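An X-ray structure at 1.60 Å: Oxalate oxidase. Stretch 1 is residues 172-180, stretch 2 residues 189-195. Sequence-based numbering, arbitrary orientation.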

# COMPACT_ATOMS: atom_id res chain seq x y z
N PRO A 172 -1.32 2.93 33.98
CA PRO A 172 -2.23 2.71 35.09
C PRO A 172 -3.69 2.79 34.66
O PRO A 172 -3.98 3.03 33.49
CB PRO A 172 -1.93 3.90 36.00
CG PRO A 172 -1.65 5.01 35.04
CD PRO A 172 -0.93 4.36 33.88
N PRO A 173 -4.62 2.31 35.47
CA PRO A 173 -6.01 2.22 35.08
C PRO A 173 -6.66 3.54 34.71
O PRO A 173 -6.27 4.61 35.20
CB PRO A 173 -6.70 1.63 36.31
CG PRO A 173 -5.62 1.02 37.13
CD PRO A 173 -4.39 1.83 36.85
N ILE A 174 -7.65 3.49 33.82
CA ILE A 174 -8.39 4.69 33.41
C ILE A 174 -9.07 5.20 34.68
O ILE A 174 -9.63 4.41 35.44
CB ILE A 174 -9.44 4.33 32.34
CG1 ILE A 174 -8.78 3.75 31.09
CG2 ILE A 174 -10.29 5.55 31.98
CD1 ILE A 174 -9.74 3.10 30.10
N PRO A 175 -9.00 6.50 34.94
CA PRO A 175 -9.61 7.05 36.14
C PRO A 175 -11.06 6.61 36.28
O PRO A 175 -11.83 6.67 35.32
CB PRO A 175 -9.47 8.56 35.96
CG PRO A 175 -8.29 8.72 35.05
CD PRO A 175 -8.34 7.53 34.12
N THR A 176 -11.50 6.38 37.51
CA THR A 176 -12.89 5.99 37.77
C THR A 176 -13.91 6.98 37.25
O THR A 176 -14.86 6.58 36.56
CB THR A 176 -13.10 5.61 39.24
OG1 THR A 176 -12.38 4.39 39.48
CG2 THR A 176 -14.57 5.38 39.57
N PRO A 177 -13.77 8.28 37.51
CA PRO A 177 -14.70 9.29 37.02
C PRO A 177 -14.84 9.31 35.51
O PRO A 177 -15.89 9.68 34.97
CB PRO A 177 -14.13 10.60 37.56
CG PRO A 177 -13.32 10.19 38.75
CD PRO A 177 -12.69 8.88 38.33
N VAL A 178 -13.79 8.98 34.76
CA VAL A 178 -13.89 8.86 33.30
C VAL A 178 -14.81 7.68 32.97
O VAL A 178 -15.70 7.79 32.12
CB VAL A 178 -12.53 8.67 32.62
CG1 VAL A 178 -12.68 8.39 31.13
CG2 VAL A 178 -11.64 9.89 32.82
N LEU A 179 -14.59 6.56 33.65
CA LEU A 179 -15.38 5.36 33.43
C LEU A 179 -16.81 5.46 33.93
O LEU A 179 -17.64 4.76 33.35
CB LEU A 179 -14.69 4.14 34.04
CG LEU A 179 -13.41 3.67 33.34
CD1 LEU A 179 -12.78 2.54 34.14
CD2 LEU A 179 -13.69 3.22 31.91
N THR A 180 -17.12 6.26 34.95
CA THR A 180 -18.51 6.37 35.39
C THR A 180 -19.34 7.19 34.41
O THR A 180 -20.52 6.91 34.19
CB THR A 180 -18.67 6.96 36.81
OG1 THR A 180 -18.09 8.27 36.85
CG2 THR A 180 -18.00 6.08 37.85
N VAL A 189 -19.79 0.42 41.11
CA VAL A 189 -19.84 -0.58 40.04
C VAL A 189 -18.52 -0.59 39.29
O VAL A 189 -17.95 -1.64 39.01
CB VAL A 189 -21.02 -0.32 39.09
CG1 VAL A 189 -21.04 -1.33 37.95
CG2 VAL A 189 -22.34 -0.37 39.85
N VAL A 190 -17.99 0.60 38.99
CA VAL A 190 -16.71 0.71 38.30
C VAL A 190 -15.59 0.09 39.12
O VAL A 190 -14.79 -0.68 38.58
CB VAL A 190 -16.39 2.17 37.94
CG1 VAL A 190 -15.00 2.31 37.34
CG2 VAL A 190 -17.43 2.72 36.98
N GLU A 191 -15.55 0.37 40.42
CA GLU A 191 -14.52 -0.21 41.29
C GLU A 191 -14.64 -1.73 41.37
O GLU A 191 -13.62 -2.42 41.44
CB GLU A 191 -14.52 0.43 42.67
CG GLU A 191 -14.18 1.91 42.69
CD GLU A 191 -12.77 2.28 42.31
OE1 GLU A 191 -11.92 1.40 42.06
OE2 GLU A 191 -12.48 3.50 42.24
N LEU A 192 -15.85 -2.27 41.35
CA LEU A 192 -16.03 -3.72 41.38
C LEU A 192 -15.39 -4.34 40.13
O LEU A 192 -14.66 -5.32 40.21
CB LEU A 192 -17.51 -4.10 41.46
CG LEU A 192 -17.86 -5.58 41.28
CD1 LEU A 192 -17.40 -6.39 42.49
CD2 LEU A 192 -19.35 -5.75 41.05
N LEU A 193 -15.67 -3.75 38.97
CA LEU A 193 -15.08 -4.21 37.72
C LEU A 193 -13.56 -4.12 37.75
O LEU A 193 -12.87 -5.09 37.39
CB LEU A 193 -15.68 -3.43 36.55
CG LEU A 193 -17.11 -3.82 36.18
CD1 LEU A 193 -17.84 -2.66 35.53
CD2 LEU A 193 -17.11 -5.04 35.26
N LYS A 194 -13.01 -3.00 38.21
CA LYS A 194 -11.56 -2.83 38.31
C LYS A 194 -10.91 -3.89 39.19
O LYS A 194 -9.83 -4.39 38.87
CB LYS A 194 -11.19 -1.45 38.84
CG LYS A 194 -11.35 -0.31 37.85
CD LYS A 194 -10.81 0.99 38.44
CE LYS A 194 -10.81 2.11 37.42
NZ LYS A 194 -10.15 3.35 37.94
N SER A 195 -11.56 -4.28 40.28
CA SER A 195 -11.02 -5.27 41.20
C SER A 195 -10.82 -6.63 40.56
O SER A 195 -9.96 -7.41 40.99
CB SER A 195 -11.92 -5.40 42.44
OG SER A 195 -13.07 -6.18 42.17

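This is a small contact between a helix and the loop and helix start of the other stretch, burying 309 Å² in total, in which three hydrogen bonds made by side chains, one of them to a backbone carbonyl, lie beside an apolar patch centred on Val 190. The helix axes approach to 10.0 Å at 114°, and the backbones come close where the CA atoms of Thr 176 and Val 190 are 6.5 Å apart. Val 190 (76 Å²), Lys 194 (74 Å²) and Thr 176 (62 Å²) have the most area covered.

Lys 194 provides the reach. Its chi1 is m and chi2 to chi4 are all t, so the chain is extended, and Lys 194 NZ donates to Ile 174 O in the loop (2.8 Å) and to Thr 176 OG1 in the first turn of the helix (2.9 Å). Thr 176 OG1 in turn donates to Glu 191 OE2 at 2.9 Å, so one hydroxyl serves as both acceptor and donor. Glu 191 starts sideways from its CA, but m settings at chi1 and chi2 bring its carboxylate nearer.

The threonine's other branch is apolar: Thr 176 CG2 lies 3.8 Å from Val 190 CG1. Val 190 CG1 also meets Leu 179 CB at 3.8 Å, while Val 190 CG2 packs 3.5 Å from Thr 180 CG2. A compact, branched valine thus suits the close approach, its CG1 meeting Thr 176 and Leu 179 and its CG2 meeting Thr 180. The CE methylene of Lys 194 also contributes, 3.9 Å from CD1 of Leu 179.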